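Local coordinates for cellulosomal scaffoldin adaptor protein B (Acetivibrio cellulolyticus, PDB 3FNK) that serves as a cellulosomal scaffoldin, of which this part is the second type II cohesin, a dockerin-binding module, at residues A[94-99]-A[121-126]. Residues are numbered along the deposited sequence; the frame is centred on the assembly and turned at random.
Sequences GILNLS and AVVGFK. With EDO (1,2-ethanediol), chain D.
Between the two sheets of the cohesin beta barrel, strands 95-99 and 121-126 meet in the hydrophobic core: Leu96 meets Val123 and Phe125, and Leu98 meets Val123. The strand axes come no closer than 9.9 Å and run roughly antiparallel, at 155°. No hydrogen bond links them, and the contact is made by apolar side chains alone. Leu96 and Val123 reach toward each other tip to tip, with Leu96 CD1 3.7 Å from Val123 CG1. The two methyls of Val123 are divided between the leucines. CG1 lies anti to its backbone N (chi1 174°) and goes to Leu96. CG2 goes to Leu98, whose CD1 lies 4.0 Å away, and these two side chains cross at a slant. Leu96 CD1 also approaches Phe125 CZ obliquely, at 4.3 Å. Val123 CG1 sits 4.2 Å above one face of the Phe125 ring, offset toward its rim. The Phe125 ring also meets Tyr48, with the planes at about 55°.

In the jelly-roll sandwich of a cohesin, a flattened beta barrel, the two strands belong to facing sheets. Strand 95-102 pairs with strands 39-47 and 83-87 in one sheet. Strand 118-127 pairs with strands 26-34, 53-56 and 71-72 in the other. Asn97 leaves the strand on the side opposite Leu96 and Leu98. Its side-chain amide is held by Gln43 and Asn45 on strand 39-47. Its OD1 also accepts a hydrogen bond from O1 of a 1,2-ethanediol (2.7 Å), probably a crystallisation additive. Ser99 OG lies 2.8 Å from the same O1.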
# COMPACT_ATOMS: atom_id res chain seq x y z
N GLY A 94 15.66 -0.06 -0.95
CA GLY A 94 14.49 0.17 -0.08
C GLY A 94 13.26 0.72 -0.82
O GLY A 94 12.54 1.56 -0.29
N ILE A 95 12.98 0.20 -2.03
CA ILE A 95 11.85 0.69 -2.84
C ILE A 95 10.93 -0.46 -3.22
O ILE A 95 11.36 -1.44 -3.81
CB ILE A 95 12.32 1.47 -4.12
CG1 ILE A 95 12.95 2.80 -3.75
CG2 ILE A 95 11.13 1.80 -5.01
CD1 ILE A 95 13.92 3.28 -4.74
N LEU A 96 9.66 -0.33 -2.84
CA LEU A 96 8.61 -1.22 -3.29
C LEU A 96 7.64 -0.46 -4.16
O LEU A 96 7.28 0.68 -3.85
CB LEU A 96 7.82 -1.81 -2.11
CG LEU A 96 8.53 -2.56 -0.98
CD1 LEU A 96 7.51 -3.13 0.00
CD2 LEU A 96 9.39 -3.67 -1.53
N ASN A 97 7.21 -1.10 -5.25
CA ASN A 97 6.18 -0.57 -6.11
C ASN A 97 5.19 -1.71 -6.43
O ASN A 97 5.56 -2.75 -7.03
CB ASN A 97 6.81 0.08 -7.35
CG ASN A 97 5.83 0.94 -8.09
OD1 ASN A 97 4.94 0.43 -8.77
ND2 ASN A 97 5.97 2.26 -7.97
N LEU A 98 3.93 -1.49 -6.00
CA LEU A 98 2.88 -2.47 -6.01
C LEU A 98 1.68 -1.90 -6.74
O LEU A 98 1.30 -0.72 -6.54
CB LEU A 98 2.40 -2.75 -4.59
CG LEU A 98 3.38 -2.79 -3.41
CD1 LEU A 98 2.60 -2.78 -2.11
CD2 LEU A 98 4.19 -4.07 -3.50
N SER A 99 1.04 -2.74 -7.55
CA SER A 99 -0.17 -2.38 -8.27
C SER A 99 -1.13 -3.52 -8.27
O SER A 99 -0.75 -4.66 -8.49
CB SER A 99 0.12 -2.04 -9.72
OG SER A 99 1.08 -1.05 -9.83
N ALA A 121 -3.69 -3.94 0.65
CA ALA A 121 -2.43 -4.63 0.54
C ALA A 121 -1.71 -4.66 1.88
O ALA A 121 -1.69 -3.65 2.65
CB ALA A 121 -1.55 -3.94 -0.49
N VAL A 122 -1.10 -5.81 2.14
CA VAL A 122 -0.31 -6.01 3.34
C VAL A 122 1.10 -6.45 2.96
O VAL A 122 1.31 -7.38 2.17
CB VAL A 122 -0.92 -7.05 4.29
CG1 VAL A 122 -0.20 -7.03 5.64
CG2 VAL A 122 -2.40 -6.82 4.48
N VAL A 123 2.07 -5.73 3.51
CA VAL A 123 3.45 -6.03 3.36
C VAL A 123 4.03 -6.23 4.77
O VAL A 123 3.49 -5.70 5.74
CB VAL A 123 4.11 -4.85 2.65
CG1 VAL A 123 5.59 -5.01 2.58
CG2 VAL A 123 3.51 -4.72 1.24
N GLY A 124 5.11 -7.01 4.88
CA GLY A 124 5.80 -7.26 6.15
C GLY A 124 7.09 -6.47 6.19
O GLY A 124 7.74 -6.26 5.16
N PHE A 125 7.46 -6.00 7.38
CA PHE A 125 8.76 -5.36 7.56
C PHE A 125 9.44 -6.00 8.78
O PHE A 125 8.97 -5.83 9.92
CB PHE A 125 8.60 -3.85 7.74
CG PHE A 125 8.34 -3.09 6.46
CD1 PHE A 125 7.11 -2.49 6.23
CD2 PHE A 125 9.33 -2.97 5.48
CE1 PHE A 125 6.87 -1.78 5.04
CE2 PHE A 125 9.09 -2.30 4.28
CZ PHE A 125 7.87 -1.69 4.06
N LYS A 126 10.50 -6.77 8.52
CA LYS A 126 11.28 -7.41 9.58
C LYS A 126 12.39 -6.47 10.07
O LYS A 126 13.16 -5.92 9.28
CB LYS A 126 11.86 -8.77 9.11
CG LYS A 126 13.13 -9.27 9.87
CD LYS A 126 13.63 -10.67 9.40
CE LYS A 126 12.82 -11.83 10.02
NZ LYS A 126 12.74 -13.07 9.17
C1 EDO D . 3.77 -2.66 -10.70
O1 EDO D . 3.71 -1.81 -9.55
C2 EDO D . 4.71 -2.02 -11.70
O2 EDO D . 4.01 -1.03 -12.43